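Local coordinates for protein NADP-dependent 2-hydroxyacid dehydrogenase (Rhizobium etli, PDB 4XCV) that probably catalyses the NADPH-dependent reduction of 2-oxoacids to 2-hydroxyacids, as in its D-isomer specific dehydrogenase family, and binds NADPH, at residues 7-12 and 51-56; 140-145 and 193-198; 164-169 and 177-182. All blocks are in the same frame, centred on the assembly; numbering follows the deposited sequence. Where two conformers were deposited one is given.

Contact 1 of 3, residues 7-12 and 51-56; sequences PVLVDI and ALLWKP
Ile12 meets strand 51-54 through its CG2 branch, 4.0 Å from Leu52 CG and equally near Trp54 CB. The torsion explains this: CG1 sits between the backbone N and the carbonyl carbon (chi1 59°), which turns CG2 toward that strand. Strands 8-12 and 50-54 are adjacent inner strands of a five-stranded parallel sheet, and helix 292-305 covers this face, Phe294 touching both Ile12 and Leu52.

On the other face Leu53 CD2 lies against the CB of Asp11. In the conformer given, Leu9 CD2 joins the row, 3.7 Å from Leu53 CD2 and 4.0 Å from Ala51 CB, the two leucines crossing obliquely. Leu60 of helix 60-63 packs over them.

Behind these side chains the backbones hold the register. Leu52 N gives its proton to Leu9 O at 2.8 Å, and Asp11 N bonds to Leu52 O, the C=O...N angle of 173° placing the donor almost on the carbonyl axis. Trp54 N closes the ladder on Asp11 O at 2.9 Å, more bent at the acceptor. The segment axes diverge by only 5°.

Asp11 OD2 comes within 3.4 Å of Pro56 CA and accepts from Asp57 N, while OD1 pairs with Lys13. The buried carboxylate is therefore satisfied by a charge and an amide, consistent with its staying ionised despite burial on the face that carries Leu9 and Leu53.

Contact 2 of 3, residues 140-145 and 193-198; sequences EVTVGV and KTDILV
Thr142 N donates to Asp195 OD2 at 2.9 Å in an almost linear bond (178° at the hydrogen), using the anti lone pair of that oxygen. The carbonyl oxygen of the same residue, Thr142 O, is gripped by two amides, Asp195 N at 2.9 Å and Ile196 N at 3.1 Å; the latter is the straighter. Thr142 and Asp195 thus hold each other through both backbone and carboxylate. With CG anti to its own carbonyl carbon (chi1 -61°), Asp195 turns the carboxylate toward the start of strand 142-145. OD2 also takes a proton from a water shared with Glu140 O, and forms a salt bridge with Arg220.

A second water joins Thr142 OG1 to Lys193 O, to which it donates. The hydroxyl also bonds Asn165 ND2, so it ties this pair to the next strand.

Farther along, the parallel ladder runs through Gly144: its N donates to Ile196 O at 2.8 Å, and its O receives Val198 N. The segment axes make a 24° angle, as expected of twisted parallel strands. At Gly144 a beta carbon would collide with Thr194 OG1, so the missing side chain lets the threonine, whose hydroxyl is bonded to Phe190 O, lie against the strand.

Packing gathers on the face carrying Val143, Ile196 and Val198. Val143 CG1 touches Val198 CG2 at 3.6 Å, while Val141 CG1 meets Ile196 CD1 at 3.9 Å. Helix 100-116 lies against this face, Cys111 touching both Ile196 and Val198. These are central strands of the Rossmann-type coenzyme domain, and the arginine together with the Thr142 amide would probably favour an ionised Asp195 despite its burial.

Contact 3 of 3, residues 164-169 and 177-182; sequences FNVIGW and EGVETF. With NDP (NADPH dihydro-nicotinamide-adenine-dinucleotide phosphate), chain B.
Glu180 O takes the proton of Gly168 N at 2.9 Å, the donor lying in the carbonyl plane, and Gly168 O in turn receives Phe182 N at the same length. These bonds lay strand 180-182 as the outermost strand beside 165-169 in the parallel Rossmann-type sheet. Upstream, a water bridges instead, donating to Val166 O and accepting from Glu180 N; Val179 CG1 fits against that carbonyl, 3.4 Å from Val166 O.

Gly168 O also lies in the plane of the Phe182 ring, at its edge, 3.5 Å from Phe182 CD2. Ile167 CG2 runs alongside Glu180 CB, pointing the same way; in the conformer given, Glu180 OE1 pairs with Lys193.

Trp169 crosses Phe182 at about a right angle, its CD1 4.1 Å from Phe182 CB. Extended away from the backbone N (chi1 178°), the indole reaches the adenine of NADPH, the two planes inclined by roughly 30°, and its NE1 is held by Ala184 O. A leucine here has neither the indole face nor NE1, so the adenine would probably be freer to shift and Ala184 O would be left without this donor. The nearest approach is made by the benzo rim of the indole: NADPH C2A lies over its face, 3.3 Å from Trp169 CZ3.

In the fold
Contact 1 closes first along the chain and belongs to a five-stranded parallel sheet. Contacts 2 and 3 lie in a seven-stranded parallel sheet on the opposite side of the chain's centre, their centres about 39 and 38 Å from that of contact 1. Contact 3 is nested in the loop that contact 2 closes, their centres about 9 Å apart: strands 142-146 and 165-169 are neighbours, joined where Val143 N probably bonds Asn165 O at 2.9 Å. Strands 180-182, 165-169, 142-146 and 196-199 run 3-2-1-4, as in a Rossmann-type fold, contact 2 being where its halves join. This separation fits the two-domain dehydrogenase plan, NADPH touching the seven-stranded domain at Trp169 and probably lying in the interdomain cleft.

Contact 1 of 3, residues 7-12 and 51-56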
loop_
_atom_site.group_PDB
_atom_site.type_symbol
_atom_site.label_atom_id
_atom_site.label_comp_id
_atom_site.label_asym_id
_atom_site.label_seq_id
_atom_site.Cartn_x
_atom_site.Cartn_y
_atom_site.Cartn_z
ATOM N N PRO A 7 -24.651 22.826 29.677
ATOM C CA PRO A 7 -23.398 22.546 29.019
ATOM C C PRO A 7 -23.003 21.064 29.176
ATOM O O PRO A 7 -23.450 20.369 30.080
ATOM C CB PRO A 7 -22.401 23.444 29.756
ATOM C CG PRO A 7 -23.032 23.721 31.053
ATOM C CD PRO A 7 -24.507 23.790 30.761
ATOM N N VAL A 8 -22.173 20.604 28.234
ATOM C CA VAL A 8 -21.638 19.235 28.217
ATOM C C VAL A 8 -20.423 19.128 29.131
ATOM O O VAL A 8 -19.550 19.967 29.085
ATOM C CB VAL A 8 -21.225 18.875 26.791
ATOM C CG1 VAL A 8 -20.529 17.516 26.709
ATOM C CG2 VAL A 8 -22.407 18.951 25.839
ATOM N N LEU A 9 -20.407 18.113 29.980
ATOM C CA LEU A 9 -19.250 17.877 30.858
ATOM C C LEU A 9 -18.135 17.231 30.041
ATOM O O LEU A 9 -18.378 16.255 29.347
ATOM C CB LEU A 9 -19.675 16.980 31.988
ATOM C CG LEU A 9 -18.711 16.608 33.097
ATOM C CD1 LEU A 9 -19.514 16.090 34.268
ATOM C CD2 LEU A 9 -17.718 15.545 32.658
ATOM N N VAL A 10 -16.928 17.774 30.167
ATOM C CA VAL A 10 -15.774 17.267 29.417
ATOM C C VAL A 10 -14.644 16.996 30.401
ATOM O O VAL A 10 -14.157 17.914 31.073
ATOM C CB VAL A 10 -15.312 18.282 28.347
ATOM C CG1 VAL A 10 -14.078 17.797 27.591
ATOM C CG2 VAL A 10 -16.461 18.621 27.405
ATOM N N ASP A 11 -14.253 15.722 30.487
ATOM C CA ASP A 11 -13.128 15.311 31.342
ATOM C C ASP A 11 -12.266 14.364 30.541
ATOM O O ASP A 11 -12.466 13.128 30.586
ATOM C CB ASP A 11 -13.603 14.618 32.607
ATOM C CG ASP A 11 -12.459 14.193 33.527
ATOM O OD1 ASP A 11 -11.252 14.462 33.288
ATOM O OD2 ASP A 11 -12.768 13.548 34.540
ATOM N N ILE A 12 -11.359 14.939 29.774
ATOM C CA ILE A 12 -10.518 14.165 28.871
ATOM C C ILE A 12 -9.047 14.532 29.107
ATOM O O ILE A 12 -8.652 15.684 29.030
ATOM C CB ILE A 12 -10.963 14.340 27.402
ATOM C CG1 ILE A 12 -10.925 15.797 26.946
ATOM C CG2 ILE A 12 -12.386 13.809 27.233
ATOM C CD1 ILE A 12 -11.468 15.968 25.521
ATOM N N ALA A 51 -21.820 13.597 29.210
ATOM C CA ALA A 51 -20.436 13.659 29.665
ATOM C C ALA A 51 -19.550 13.019 28.617
ATOM O O ALA A 51 -19.807 11.872 28.197
ATOM C CB ALA A 51 -20.267 12.969 30.980
ATOM N N LEU A 52 -18.474 13.697 28.268
ATOM C CA LEU A 52 -17.418 13.240 27.360
ATOM C C LEU A 52 -16.210 12.946 28.236
ATOM O O LEU A 52 -15.646 13.865 28.860
ATOM C CB LEU A 52 -17.124 14.337 26.341
ATOM C CG LEU A 52 -15.946 14.130 25.422
ATOM C CD1 LEU A 52 -16.027 12.803 24.681
ATOM C CD2 LEU A 52 -15.845 15.311 24.480
ATOM N N LEU A 53 -15.833 11.662 28.311
ATOM C CA LEU A 53 -14.907 11.162 29.302
ATOM C C LEU A 53 -13.772 10.360 28.697
ATOM O O LEU A 53 -13.970 9.499 27.821
ATOM C CB LEU A 53 -15.714 10.269 30.271
ATOM C CG LEU A 53 -16.943 10.891 30.974
ATOM C CD1 LEU A 53 -17.538 9.878 31.958
ATOM C CD2 LEU A 53 -16.597 12.171 31.693
ATOM N N TRP A 54 -12.568 10.625 29.173
ATOM C CA TRP A 54 -11.410 9.794 28.850
ATOM C C TRP A 54 -10.576 9.732 30.111
ATOM O O TRP A 54 -10.020 10.753 30.562
ATOM C CB TRP A 54 -10.602 10.303 27.654
ATOM C CG TRP A 54 -9.628 9.259 27.127
ATOM C CD1 TRP A 54 -9.952 8.123 26.418
ATOM C CD2 TRP A 54 -8.194 9.244 27.258
ATOM N NE1 TRP A 54 -8.824 7.424 26.103
ATOM C CE2 TRP A 54 -7.728 8.072 26.611
ATOM C CE3 TRP A 54 -7.259 10.098 27.856
ATOM C CZ2 TRP A 54 -6.369 7.748 26.531
ATOM C CZ3 TRP A 54 -5.895 9.767 27.777
ATOM C CH2 TRP A 54 -5.469 8.601 27.123
ATOM N N LYS A 55 -10.541 8.534 30.688
ATOM C CA LYS A 55 -9.877 8.299 31.976
ATOM C C LYS A 55 -10.460 9.271 33.021
ATOM O O LYS A 55 -9.709 10.054 33.633
ATOM C CB LYS A 55 -8.358 8.447 31.853
ATOM C CG LYS A 55 -7.711 7.457 30.874
ATOM C CD LYS A 55 -6.203 7.354 31.065
ATOM N N PRO A 56 -11.802 9.237 33.202
ATOM C CA PRO A 56 -12.473 10.152 34.127
ATOM C C PRO A 56 -12.127 9.931 35.593
ATOM O O PRO A 56 -11.730 8.834 35.991
ATOM C CB PRO A 56 -13.957 9.833 33.916
ATOM C CG PRO A 56 -13.968 8.416 33.421
ATOM C CD PRO A 56 -12.761 8.323 32.556
#

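Contact 2 of 3, residues 140-145 and 193-198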
loop_
_atom_site.group_PDB
_atom_site.type_symbol
_atom_site.label_atom_id
_atom_site.label_comp_id
_atom_site.label_asym_id
_atom_site.label_seq_id
_atom_site.Cartn_x
_atom_site.Cartn_y
_atom_site.Cartn_z
ATOM N N GLU A 140 -1.397 -14.965 -3.871
ATOM C CA GLU A 140 -0.806 -16.166 -3.301
ATOM C C GLU A 140 -0.720 -16.135 -1.787
ATOM O O GLU A 140 -0.333 -17.115 -1.170
ATOM C CB GLU A 140 0.596 -16.410 -3.898
ATOM C CG GLU A 140 0.569 -16.773 -5.376
ATOM C CD GLU A 140 -0.271 -17.986 -5.666
ATOM O OE1 GLU A 140 -0.172 -18.968 -4.906
ATOM O OE2 GLU A 140 -1.065 -17.967 -6.641
ATOM N N VAL A 141 -1.067 -15.008 -1.164
ATOM C CA VAL A 141 -0.880 -14.783 0.254
ATOM C C VAL A 141 -2.240 -14.545 0.900
ATOM O O VAL A 141 -3.076 -13.774 0.373
ATOM C CB VAL A 141 0.045 -13.570 0.469
ATOM C CG1 VAL A 141 0.100 -13.188 1.943
ATOM C CG2 VAL A 141 1.413 -13.878 -0.095
ATOM N N THR A 142 -2.489 -15.212 2.009
ATOM C CA THR A 142 -3.746 -14.998 2.741
ATOM C C THR A 142 -3.527 -14.088 3.928
ATOM O O THR A 142 -2.720 -14.351 4.836
ATOM C CB THR A 142 -4.319 -16.304 3.245
ATOM O OG1 THR A 142 -4.636 -17.134 2.109
ATOM C CG2 THR A 142 -5.592 -16.131 4.087
ATOM N N VAL A 143 -4.250 -12.978 3.896
ATOM C CA VAL A 143 -4.351 -12.079 5.051
ATOM C C VAL A 143 -5.574 -12.471 5.875
ATOM O O VAL A 143 -6.700 -12.552 5.350
ATOM C CB VAL A 143 -4.456 -10.600 4.624
ATOM C CG1 VAL A 143 -4.443 -9.733 5.866
ATOM C CG2 VAL A 143 -3.320 -10.213 3.689
ATOM N N GLY A 144 -5.332 -12.790 7.156
ATOM C CA GLY A 144 -6.381 -13.113 8.106
ATOM C C GLY A 144 -6.647 -11.932 9.003
ATOM O O GLY A 144 -5.784 -11.563 9.809
ATOM N N VAL A 145 -7.829 -11.319 8.848
ATOM C CA VAL A 145 -8.193 -10.141 9.630
ATOM C C VAL A 145 -8.974 -10.579 10.867
ATOM O O VAL A 145 -10.025 -11.206 10.759
ATOM C CB VAL A 145 -8.977 -9.141 8.775
ATOM C CG1 VAL A 145 -9.307 -7.914 9.586
ATOM C CG2 VAL A 145 -8.152 -8.763 7.543
ATOM N N LYS A 193 -4.650 -21.134 8.300
ATOM C CA LYS A 193 -4.799 -20.634 6.935
ATOM C C LYS A 193 -4.174 -19.271 6.697
ATOM O O LYS A 193 -4.192 -18.802 5.571
ATOM C CB LYS A 193 -6.316 -20.491 6.601
ATOM C CG LYS A 193 -7.106 -21.770 6.544
ATOM C CD LYS A 193 -8.622 -21.555 6.471
ATOM C CE LYS A 193 -9.078 -20.774 5.241
ATOM N NZ LYS A 193 -9.146 -21.609 4.011
ATOM N N THR A 194 -3.688 -18.634 7.747
ATOM C CA THR A 194 -3.265 -17.228 7.701
ATOM C C THR A 194 -1.741 -17.082 7.530
ATOM O O THR A 194 -0.983 -17.622 8.321
ATOM C CB THR A 194 -3.725 -16.499 8.965
ATOM O OG1 THR A 194 -5.148 -16.510 9.010
ATOM C CG2 THR A 194 -3.265 -15.082 8.980
ATOM N N ASP A 195 -1.360 -16.330 6.505
ATOM C CA ASP A 195 0.045 -15.927 6.272
ATOM C C ASP A 195 0.382 -14.582 6.947
ATOM O O ASP A 195 1.475 -14.414 7.462
ATOM C CB ASP A 195 0.315 -15.820 4.786
ATOM C CG ASP A 195 0.112 -17.122 4.060
ATOM O OD1 ASP A 195 0.712 -18.160 4.468
ATOM O OD2 ASP A 195 -0.629 -17.111 3.038
ATOM N N ILE A 196 -0.523 -13.617 6.833
ATOM C CA ILE A 196 -0.363 -12.316 7.500
ATOM C C ILE A 196 -1.577 -12.097 8.388
ATOM O O ILE A 196 -2.694 -12.017 7.904
ATOM C CB ILE A 196 -0.235 -11.152 6.464
ATOM C CG1 ILE A 196 0.884 -11.384 5.438
ATOM C CG2 ILE A 196 -0.116 -9.835 7.220
ATOM C CD1 ILE A 196 0.955 -10.259 4.418
ATOM N N LEU A 197 -1.336 -12.058 9.701
ATOM C CA LEU A 197 -2.399 -11.824 10.664
ATOM C C LEU A 197 -2.524 -10.316 10.852
ATOM O O LEU A 197 -1.525 -9.687 11.188
ATOM C CB LEU A 197 -2.061 -12.504 11.987
ATOM C CG LEU A 197 -3.109 -12.461 13.118
ATOM C CD1 LEU A 197 -2.667 -13.454 14.211
ATOM C CD2 LEU A 197 -3.382 -11.062 13.694
ATOM N N VAL A 198 -3.722 -9.756 10.657
ATOM C CA VAL A 198 -4.008 -8.344 10.935
ATOM C C VAL A 198 -4.948 -8.232 12.132
ATOM O O VAL A 198 -6.088 -8.652 12.055
ATOM C CB VAL A 198 -4.585 -7.643 9.686
ATOM C CG1 VAL A 198 -5.125 -6.234 9.994
ATOM C CG2 VAL A 198 -3.543 -7.606 8.586
HETATM O O HOH W 1 0.571 -18.504 1.031
HETATM O O HOH W 2 -5.523 -19.590 3.252
#

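Contact 3 of 3, residues 164-169 and 177-182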
loop_
_atom_site.group_PDB
_atom_site.type_symbol
_atom_site.label_atom_id
_atom_site.label_comp_id
_atom_site.label_asym_id
_atom_site.label_seq_id
_atom_site.Cartn_x
_atom_site.Cartn_y
_atom_site.Cartn_z
ATOM N N PHE A 164 -5.005 -9.514 -2.483
ATOM C CA PHE A 164 -4.765 -10.552 -1.473
ATOM C C PHE A 164 -5.928 -11.509 -1.398
ATOM O O PHE A 164 -7.069 -11.130 -1.610
ATOM C CB PHE A 164 -4.580 -9.921 -0.097
ATOM C CG PHE A 164 -3.275 -9.208 0.078
ATOM C CD1 PHE A 164 -2.108 -9.926 0.349
ATOM C CD2 PHE A 164 -3.205 -7.826 -0.023
ATOM C CE1 PHE A 164 -0.917 -9.278 0.553
ATOM C CE2 PHE A 164 -2.004 -7.165 0.135
ATOM C CZ PHE A 164 -0.863 -7.901 0.433
ATOM N N ASN A 165 -5.636 -12.751 -1.038
ATOM C CA ASN A 165 -6.705 -13.629 -0.528
ATOM C C ASN A 165 -6.935 -13.148 0.903
ATOM O O ASN A 165 -5.980 -12.880 1.609
ATOM C CB ASN A 165 -6.269 -15.100 -0.578
ATOM C CG ASN A 165 -7.388 -16.021 -0.221
ATOM O OD1 ASN A 165 -8.467 -15.938 -0.798
ATOM N ND2 ASN A 165 -7.171 -16.864 0.748
ATOM N N VAL A 166 -8.190 -12.990 1.305
ATOM C CA VAL A 166 -8.500 -12.499 2.627
ATOM C C VAL A 166 -9.509 -13.405 3.288
ATOM O O VAL A 166 -10.472 -13.808 2.674
ATOM C CB VAL A 166 -9.053 -11.052 2.566
ATOM C CG1 VAL A 166 -9.313 -10.515 3.969
ATOM C CG2 VAL A 166 -8.106 -10.128 1.788
ATOM N N ILE A 167 -9.273 -13.683 4.564
ATOM C CA ILE A 167 -10.227 -14.410 5.406
ATOM C C ILE A 167 -10.425 -13.583 6.676
ATOM O O ILE A 167 -9.595 -12.725 6.993
ATOM C CB ILE A 167 -9.781 -15.845 5.707
ATOM C CG1 ILE A 167 -8.466 -15.893 6.476
ATOM C CG2 ILE A 167 -9.667 -16.603 4.406
ATOM C CD1 ILE A 167 -7.973 -17.286 6.861
ATOM N N GLY A 168 -11.529 -13.813 7.400
ATOM C CA GLY A 168 -11.798 -13.044 8.609
ATOM C C GLY A 168 -12.274 -13.871 9.762
ATOM O O GLY A 168 -12.798 -14.980 9.613
ATOM N N TRP A 169 -12.081 -13.297 10.944
ATOM C CA TRP A 169 -12.442 -13.942 12.185
ATOM C C TRP A 169 -13.063 -12.874 13.098
ATOM O O TRP A 169 -12.558 -11.767 13.217
ATOM C CB TRP A 169 -11.187 -14.545 12.816
ATOM C CG TRP A 169 -11.386 -15.221 14.153
ATOM C CD1 TRP A 169 -11.793 -16.518 14.350
ATOM C CD2 TRP A 169 -11.141 -14.693 15.459
ATOM N NE1 TRP A 169 -11.776 -16.826 15.689
ATOM C CE2 TRP A 169 -11.379 -15.722 16.391
ATOM C CE3 TRP A 169 -10.693 -13.473 15.952
ATOM C CZ2 TRP A 169 -11.186 -15.563 17.766
ATOM C CZ3 TRP A 169 -10.490 -13.337 17.295
ATOM C CH2 TRP A 169 -10.733 -14.355 18.191
ATOM N N GLU A 177 -19.139 -11.193 1.077
ATOM C CA GLU A 177 -18.926 -11.874 -0.212
ATOM C C GLU A 177 -17.488 -11.993 -0.623
ATOM O O GLU A 177 -16.737 -11.029 -0.558
ATOM C CB GLU A 177 -19.726 -11.161 -1.317
ATOM C CG GLU A 177 -19.758 -11.930 -2.650
ATOM C CD GLU A 177 -20.848 -13.000 -2.728
ATOM O OE1 GLU A 177 -21.205 -13.617 -1.693
ATOM O OE2 GLU A 177 -21.367 -13.231 -3.852
ATOM N N GLY A 178 -17.064 -13.186 -1.043
ATOM C CA GLY A 178 -15.686 -13.411 -1.464
ATOM C C GLY A 178 -14.642 -13.613 -0.408
ATOM O O GLY A 178 -13.451 -13.695 -0.713
ATOM N N VAL A 179 -15.082 -13.647 0.860
ATOM C CA VAL A 179 -14.196 -13.720 1.978
ATOM C C VAL A 179 -14.709 -14.800 2.903
ATOM O O VAL A 179 -15.821 -14.708 3.410
ATOM C CB VAL A 179 -14.161 -12.362 2.719
ATOM C CG1 VAL A 179 -13.309 -12.429 3.950
ATOM C CG2 VAL A 179 -13.654 -11.262 1.783
ATOM N N GLU A 180 -13.909 -15.841 3.093
ATOM C CA GLU A 180 -14.251 -16.890 4.057
ATOM C C GLU A 180 -14.201 -16.236 5.445
ATOM O O GLU A 180 -13.271 -15.485 5.747
ATOM C CB GLU A 180 -13.258 -18.033 3.982
ATOM C CG GLU A 180 -13.274 -18.858 2.704
ATOM C CD GLU A 180 -12.378 -20.072 2.850
ATOM O OE1 GLU A 180 -11.145 -19.988 2.574
ATOM O OE2 GLU A 180 -12.908 -21.123 3.271
ATOM N N THR A 181 -15.230 -16.487 6.255
ATOM C CA THR A 181 -15.313 -15.897 7.597
ATOM C C THR A 181 -15.619 -16.959 8.620
ATOM O O THR A 181 -16.373 -17.908 8.360
ATOM C CB THR A 181 -16.399 -14.804 7.647
ATOM O OG1 THR A 181 -17.617 -15.323 7.151
ATOM C CG2 THR A 181 -15.951 -13.558 6.867
ATOM N N PHE A 182 -15.024 -16.780 9.781
ATOM C CA PHE A 182 -15.012 -17.775 10.850
ATOM C C PHE A 182 -15.556 -17.221 12.155
ATOM O O PHE A 182 -15.398 -16.030 12.451
ATOM C CB PHE A 182 -13.553 -18.241 11.036
ATOM C CG PHE A 182 -13.029 -19.013 9.860
ATOM C CD1 PHE A 182 -13.289 -20.363 9.735
ATOM C CD2 PHE A 182 -12.412 -18.346 8.837
ATOM C CE1 PHE A 182 -12.913 -21.064 8.610
ATOM C CE2 PHE A 182 -11.993 -19.037 7.699
ATOM C CZ PHE A 182 -12.221 -20.394 7.603
HETATM P PA NDP B . -15.784 -2.703 16.406
HETATM O O1A NDP B . -16.563 -2.111 15.273
HETATM O O2A NDP B . -16.370 -2.746 17.802
HETATM O O5B NDP B . -15.377 -4.184 15.957
HETATM C C5B NDP B . -14.747 -5.051 16.906
HETATM C C4B NDP B . -14.559 -6.388 16.229
HETATM O O4B NDP B . -13.816 -7.222 17.113
HETATM C C3B NDP B . -15.875 -7.070 15.936
HETATM O O3B NDP B . -15.799 -7.782 14.684
HETATM C C2B NDP B . -15.966 -8.026 17.096
HETATM O O2B NDP B . -16.750 -9.225 16.849
HETATM C C1B NDP B . -14.502 -8.427 17.266
HETATM N N9A NDP B . -14.212 -9.012 18.577
HETATM C C8A NDP B . -14.372 -8.387 19.760
HETATM N N7A NDP B . -14.104 -9.271 20.769
HETATM C C5A NDP B . -13.817 -10.466 20.170
HETATM C C6A NDP B . -13.539 -11.744 20.653
HETATM N N6A NDP B . -13.426 -11.983 21.960
HETATM N N1A NDP B . -13.334 -12.722 19.763
HETATM C C2A NDP B . -13.413 -12.481 18.437
HETATM N N3A NDP B . -13.689 -11.282 17.895
HETATM C C4A NDP B . -13.878 -10.302 18.804
HETATM O O3 NDP B . -14.358 -1.970 16.540
HETATM P PN NDP B . -13.524 -1.152 15.436
HETATM O O1N NDP B . -13.385 -2.039 14.244
HETATM O O2N NDP B . -14.107 0.160 15.202
HETATM O O5D NDP B . -12.160 -0.936 16.199
HETATM C C5D NDP B . -11.416 -2.056 16.701
HETATM C C4D NDP B . -10.411 -1.504 17.720
HETATM O O4D NDP B . -9.391 -0.772 17.055
HETATM C C3D NDP B . -10.965 -0.515 18.709
HETATM O O3D NDP B . -11.598 -1.178 19.817
HETATM C C2D NDP B . -9.751 0.297 19.131
HETATM O O2D NDP B . -9.195 -0.265 20.344
HETATM C C1D NDP B . -8.757 0.067 18.029
HETATM N N1N NDP B . -8.309 1.264 17.312
HETATM C C2N NDP B . -6.972 1.524 17.162
HETATM C C3N NDP B . -6.532 2.671 16.593
HETATM C C7N NDP B . -5.136 2.952 16.384
HETATM O O7N NDP B . -4.825 4.153 16.203
HETATM N N7N NDP B . -4.199 2.021 16.346
HETATM C C4N NDP B . -7.504 3.643 16.046
HETATM C C5N NDP B . -8.887 3.241 16.230
HETATM C C6N NDP B . -9.283 2.149 16.845
HETATM P P2B NDP B . -18.315 -9.089 16.448
HETATM O O1X NDP B . -18.852 -10.481 16.532
HETATM O O2X NDP B . -18.921 -8.140 17.468
HETATM O O3X NDP B . -18.363 -8.477 15.108
HETATM O O HOH W 3 -10.346 -13.753 -0.709
HETATM O O HOH W 4 -11.521 -16.026 1.413
#